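Long-range contact in Wss1p (Saccharomyces cerevisiae, PDB 5XBV), which is a zinc-dependent metalloendopeptidase that acts on DNA-binding proteins and takes part in repairing toxic DNA-protein cross-links: residues Asn46-Ile51 / Leu92-Ser97. The protein carries 1 engineered substitution. Numbering follows the deposited sequence. Where two conformers were deposited one is given.
Sequences NLIKEI and LRLRCS
L94 sets its side chain against L47 and I48 of the helix, burying more area here than any other residue. Its CG stands anti to its own carbonyl carbon (chi1 -57°), and from there branch CD1 extends to the branch point of I48, 4.1 Å from I48 CB. L47 comes in separately, at the base of the side chain: its CD2 methyl lies 4.3 Å from L94 CB and equally far from the carbonyl oxygen of L94. One helical turn on from L47, I51 meets L92. The CG2 methyl of I51, placed anti to the backbone N, faces the CD1 methyl of L92 at 4.1 Å, and the two side chains run at a slant to each other. I48 sends CG1 toward the same methyl, a looser approach of 4.5 Å between I48 CG1 and L92 CD1. No hydrogen bond joins the two segments; the side-chain contacts are all apolar. This buried contact packs helix 41-54 on the mixed four-stranded sheet of the WLM metalloprotease domain, at strand 89-93 and the chain leading on from it. It is core packing outside the metal site, with the L92 side chain about 11 Å from the zinc ion. L69 of parallel strand 66-72 touches both I48 and L92, while M106 and M110 of helix 106-118 pack on I51; that helix holds H115, a probable zinc ligand, and leads directly into zinc-bound H119.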
# COMPACT_ATOMS: atom_id res chain seq x y z
N ASN A 46 2.12 5.89 11.89
CA ASN A 46 1.00 6.74 11.51
C ASN A 46 0.82 6.77 10.00
O ASN A 46 -0.31 6.71 9.50
CB ASN A 46 1.19 8.15 12.06
CG ASN A 46 1.01 8.20 13.55
OD1 ASN A 46 0.25 7.41 14.12
ND2 ASN A 46 1.70 9.13 14.21
N LEU A 47 1.93 6.82 9.25
CA LEU A 47 1.86 6.90 7.79
C LEU A 47 1.25 5.63 7.19
O LEU A 47 0.34 5.70 6.35
CB LEU A 47 3.26 7.14 7.23
CG LEU A 47 3.51 7.24 5.73
CD1 LEU A 47 2.60 8.27 5.09
CD2 LEU A 47 4.97 7.60 5.46
N ILE A 48 1.76 4.46 7.58
CA ILE A 48 1.24 3.23 6.98
C ILE A 48 -0.19 2.95 7.47
O ILE A 48 -1.00 2.36 6.74
CB ILE A 48 2.20 2.06 7.24
CG1 ILE A 48 2.00 0.96 6.18
CG2 ILE A 48 2.05 1.51 8.67
CD1 ILE A 48 3.10 -0.11 6.24
N LYS A 49 -0.52 3.39 8.69
CA LYS A 49 -1.90 3.28 9.13
C LYS A 49 -2.81 4.16 8.28
O LYS A 49 -3.96 3.79 8.01
CB LYS A 49 -2.02 3.66 10.61
CG LYS A 49 -1.57 2.57 11.57
CD LYS A 49 -1.73 3.02 13.03
CE LYS A 49 -1.41 1.89 14.01
NZ LYS A 49 -1.53 2.33 15.43
N GLU A 50 -2.31 5.33 7.87
CA GLU A 50 -3.11 6.19 7.00
C GLU A 50 -3.34 5.52 5.65
O GLU A 50 -4.46 5.57 5.11
CB GLU A 50 -2.42 7.54 6.82
CG GLU A 50 -3.24 8.54 6.04
CD GLU A 50 -4.49 8.96 6.77
OE1 GLU A 50 -4.53 8.82 8.02
OE2 GLU A 50 -5.45 9.42 6.11
N ILE A 51 -2.30 4.90 5.10
CA ILE A 51 -2.46 4.14 3.86
C ILE A 51 -3.55 3.07 4.03
O ILE A 51 -4.44 2.93 3.18
CB ILE A 51 -1.13 3.50 3.43
CG1 ILE A 51 -0.06 4.57 3.18
CG2 ILE A 51 -1.34 2.62 2.19
CD1 ILE A 51 -0.30 5.41 1.96
N LEU A 92 5.71 -2.17 1.75
CA LEU A 92 5.80 -0.84 1.17
C LEU A 92 7.08 -0.17 1.66
O LEU A 92 7.37 -0.18 2.86
CB LEU A 92 4.60 0.04 1.57
CG LEU A 92 3.19 -0.41 1.16
CD1 LEU A 92 2.20 0.57 1.74
CD2 LEU A 92 3.06 -0.48 -0.36
N ARG A 93 7.81 0.46 0.74
CA ARG A 93 8.86 1.38 1.16
C ARG A 93 8.21 2.68 1.61
O ARG A 93 7.40 3.27 0.87
CB ARG A 93 9.84 1.64 0.02
CG ARG A 93 10.92 2.61 0.41
CD ARG A 93 11.78 2.99 -0.77
NE ARG A 93 12.59 1.90 -1.30
CZ ARG A 93 13.77 1.52 -0.81
NH1 ARG A 93 14.27 2.11 0.27
NH2 ARG A 93 14.44 0.52 -1.39
N LEU A 94 8.54 3.11 2.83
CA LEU A 94 8.02 4.37 3.36
C LEU A 94 9.06 5.48 3.36
O LEU A 94 8.68 6.65 3.47
CB LEU A 94 7.52 4.16 4.79
CG LEU A 94 6.45 3.10 5.03
CD1 LEU A 94 6.09 3.01 6.54
CD2 LEU A 94 5.20 3.45 4.24
N ARG A 95 10.33 5.13 3.22
CA ARG A 95 11.45 6.03 3.44
C ARG A 95 12.29 6.14 2.18
O ARG A 95 12.51 5.14 1.48
CB ARG A 95 12.34 5.52 4.58
CG ARG A 95 11.59 5.40 5.92
CD ARG A 95 12.40 4.61 6.94
NE ARG A 95 11.63 4.44 8.18
CZ ARG A 95 11.68 5.29 9.19
NH1 ARG A 95 12.45 6.38 9.11
NH2 ARG A 95 10.96 5.08 10.29
N CYS A 96 12.75 7.36 1.88
CA CYS A 96 13.64 7.57 0.74
C CYS A 96 14.86 6.66 0.83
O CYS A 96 15.47 6.53 1.90
CB CYS A 96 14.09 9.03 0.69
SG CYS A 96 12.75 10.16 0.34
N SER A 97 15.23 6.05 -0.30
CA SER A 97 16.36 5.12 -0.31
C SER A 97 17.67 5.80 0.06
O SER A 97 18.58 5.15 0.58
CB SER A 97 16.50 4.48 -1.69
OG SER A 97 16.69 5.47 -2.69